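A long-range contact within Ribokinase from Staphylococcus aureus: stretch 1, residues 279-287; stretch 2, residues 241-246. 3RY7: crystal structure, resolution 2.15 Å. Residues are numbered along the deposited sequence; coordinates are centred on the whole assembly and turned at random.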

# COMPACT_ATOMS: atom_id res chain seq x y z
N ASN A 279 3.64 -0.21 19.75
CA ASN A 279 4.58 0.47 18.87
C ASN A 279 4.94 -0.39 17.66
O ASN A 279 5.21 0.15 16.58
CB ASN A 279 5.83 0.92 19.64
CG ASN A 279 5.62 2.25 20.37
OD1 ASN A 279 4.96 3.16 19.86
ND2 ASN A 279 6.21 2.38 21.56
N LYS A 280 4.92 -1.71 17.82
CA LYS A 280 5.09 -2.62 16.69
C LYS A 280 3.94 -2.42 15.71
O LYS A 280 4.16 -2.03 14.55
CB LYS A 280 5.15 -4.09 17.12
CG LYS A 280 6.53 -4.55 17.60
CD LYS A 280 6.46 -5.96 18.16
CE LYS A 280 7.72 -6.32 18.95
NZ LYS A 280 7.64 -7.67 19.60
N ALA A 281 2.73 -2.70 16.18
CA ALA A 281 1.53 -2.58 15.35
C ALA A 281 1.57 -1.27 14.58
O ALA A 281 1.38 -1.25 13.37
CB ALA A 281 0.29 -2.65 16.21
N SER A 282 1.86 -0.19 15.29
CA SER A 282 1.92 1.13 14.69
C SER A 282 2.95 1.26 13.54
O SER A 282 2.71 1.98 12.56
CB SER A 282 2.21 2.18 15.76
OG SER A 282 2.29 3.46 15.21
N SER A 283 4.09 0.57 13.66
CA SER A 283 5.17 0.73 12.67
C SER A 283 4.79 0.09 11.32
O SER A 283 5.09 0.64 10.27
CB SER A 283 6.48 0.16 13.19
OG SER A 283 6.43 -1.26 13.21
N LEU A 284 4.12 -1.06 11.39
CA LEU A 284 3.57 -1.77 10.24
C LEU A 284 2.70 -0.89 9.34
O LEU A 284 2.37 -1.24 8.21
CB LEU A 284 2.73 -2.93 10.74
CG LEU A 284 3.58 -4.10 11.24
CD1 LEU A 284 2.70 -5.29 11.58
CD2 LEU A 284 4.62 -4.46 10.18
N THR A 285 2.28 0.27 9.85
CA THR A 285 1.41 1.12 9.09
C THR A 285 2.15 2.04 8.19
O THR A 285 1.62 2.52 7.25
CB THR A 285 0.35 1.98 9.91
OG1 THR A 285 0.97 3.09 10.56
CG2 THR A 285 -0.48 1.18 10.85
N VAL A 286 3.40 2.32 8.50
CA VAL A 286 4.18 3.18 7.64
C VAL A 286 5.15 2.35 6.80
O VAL A 286 6.06 2.88 6.16
CB VAL A 286 4.98 4.21 8.47
CG1 VAL A 286 4.04 5.17 9.18
CG2 VAL A 286 5.87 3.50 9.48
N GLN A 287 4.92 1.04 6.79
CA GLN A 287 5.81 0.09 6.12
C GLN A 287 5.50 -0.11 4.63
O GLN A 287 4.36 -0.39 4.25
CB GLN A 287 5.76 -1.25 6.86
CG GLN A 287 5.88 -2.47 5.97
CD GLN A 287 6.49 -3.66 6.71
OE1 GLN A 287 5.88 -4.73 6.81
NE2 GLN A 287 7.71 -3.48 7.22
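Stretch 2 (241-246) AYKVNA

How does stretch 2 run across stretch 1? It has no regular helix or strand, and most of its residues keep an extended backbone. It advances in the same sense as stretch 1: Asn279 CA lies 6.0 Å from Ala241 CA, and Ser283 CA lies 4.9 Å from Lys243 CA. It thus runs beside the helical residues and reaches the type I turn from Ser283 to Val286.

What packs against the helix? The CA-to-CB bond of Tyr242 points toward stretch 1, bringing its ring against Asn279, Lys280 and Ser283. Lys280 N lies over one ring face, while Asn279 CB approaches Tyr242 CD2 obliquely at 3.9 Å. Ser283 CB meets Tyr242 CB at 3.6 Å, and Lys280 CE comes within 3.2 Å of Tyr242 OH.

Which residue of the turn gives most area to the contact? Val286: its CG2 lies 3.8 Å from Lys243 CB, and its CG1 lies 3.3 Å from Asn245 ND2, the side-chain end of Asn245 coming nearer than its sideways CB would suggest.

How are the polar groups linked without a direct hydrogen bond? Two waters bridge the backbones. Water 1 accepts from Tyr242 N (3.1 Å) and donates to Asn279 O (2.6 Å); water 2 donates to Lys243 O (3.0 Å) and Ser282 O (3.1 Å). Ser283 CA adds a CA-H...O contact to Lys243 O at 3.5 Å.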

# COMPACT_ATOMS: atom_id res chain seq x y z
N ALA A 241 10.52 4.03 20.03
CA ALA A 241 9.62 3.64 18.95
C ALA A 241 10.33 2.84 17.86
O ALA A 241 11.55 2.67 17.88
CB ALA A 241 8.96 4.89 18.35
N TYR A 242 9.56 2.35 16.90
CA TYR A 242 10.12 1.71 15.72
C TYR A 242 10.10 2.71 14.55
O TYR A 242 10.59 3.84 14.67
CB TYR A 242 9.31 0.47 15.36
CG TYR A 242 9.31 -0.61 16.42
CD1 TYR A 242 9.62 -1.92 16.09
CD2 TYR A 242 9.02 -0.32 17.75
CE1 TYR A 242 9.63 -2.91 17.04
CE2 TYR A 242 9.03 -1.31 18.72
CZ TYR A 242 9.34 -2.61 18.36
OH TYR A 242 9.36 -3.62 19.29
N LYS A 243 9.49 2.31 13.46
CA LYS A 243 9.35 3.23 12.35
C LYS A 243 8.15 4.10 12.58
O LYS A 243 7.05 3.65 12.78
CB LYS A 243 9.25 2.55 11.01
CG LYS A 243 9.69 3.49 9.88
CD LYS A 243 9.64 2.88 8.48
CE LYS A 243 9.49 3.99 7.43
NZ LYS A 243 9.57 3.50 6.02
N VAL A 244 8.40 5.39 12.55
CA VAL A 244 7.34 6.36 12.78
C VAL A 244 7.52 7.63 11.95
O VAL A 244 8.59 8.26 11.99
CB VAL A 244 7.25 6.74 14.28
CG1 VAL A 244 6.62 8.11 14.46
CG2 VAL A 244 6.49 5.67 15.05
N ASN A 245 6.49 8.00 11.20
CA ASN A 245 6.53 9.27 10.47
C ASN A 245 6.35 10.44 11.43
O ASN A 245 5.73 10.30 12.49
CB ASN A 245 5.45 9.31 9.37
CG ASN A 245 5.75 8.37 8.22
OD1 ASN A 245 6.91 8.06 7.93
ND2 ASN A 245 4.70 7.91 7.54
N ALA A 246 6.90 11.59 11.05
CA ALA A 246 6.83 12.79 11.89
C ALA A 246 5.39 13.25 12.07
O ALA A 246 4.97 13.58 13.18
CB ALA A 246 7.68 13.90 11.30
O HOH W 1 6.56 2.39 16.22
O HOH W 2 4.23 4.61 13.05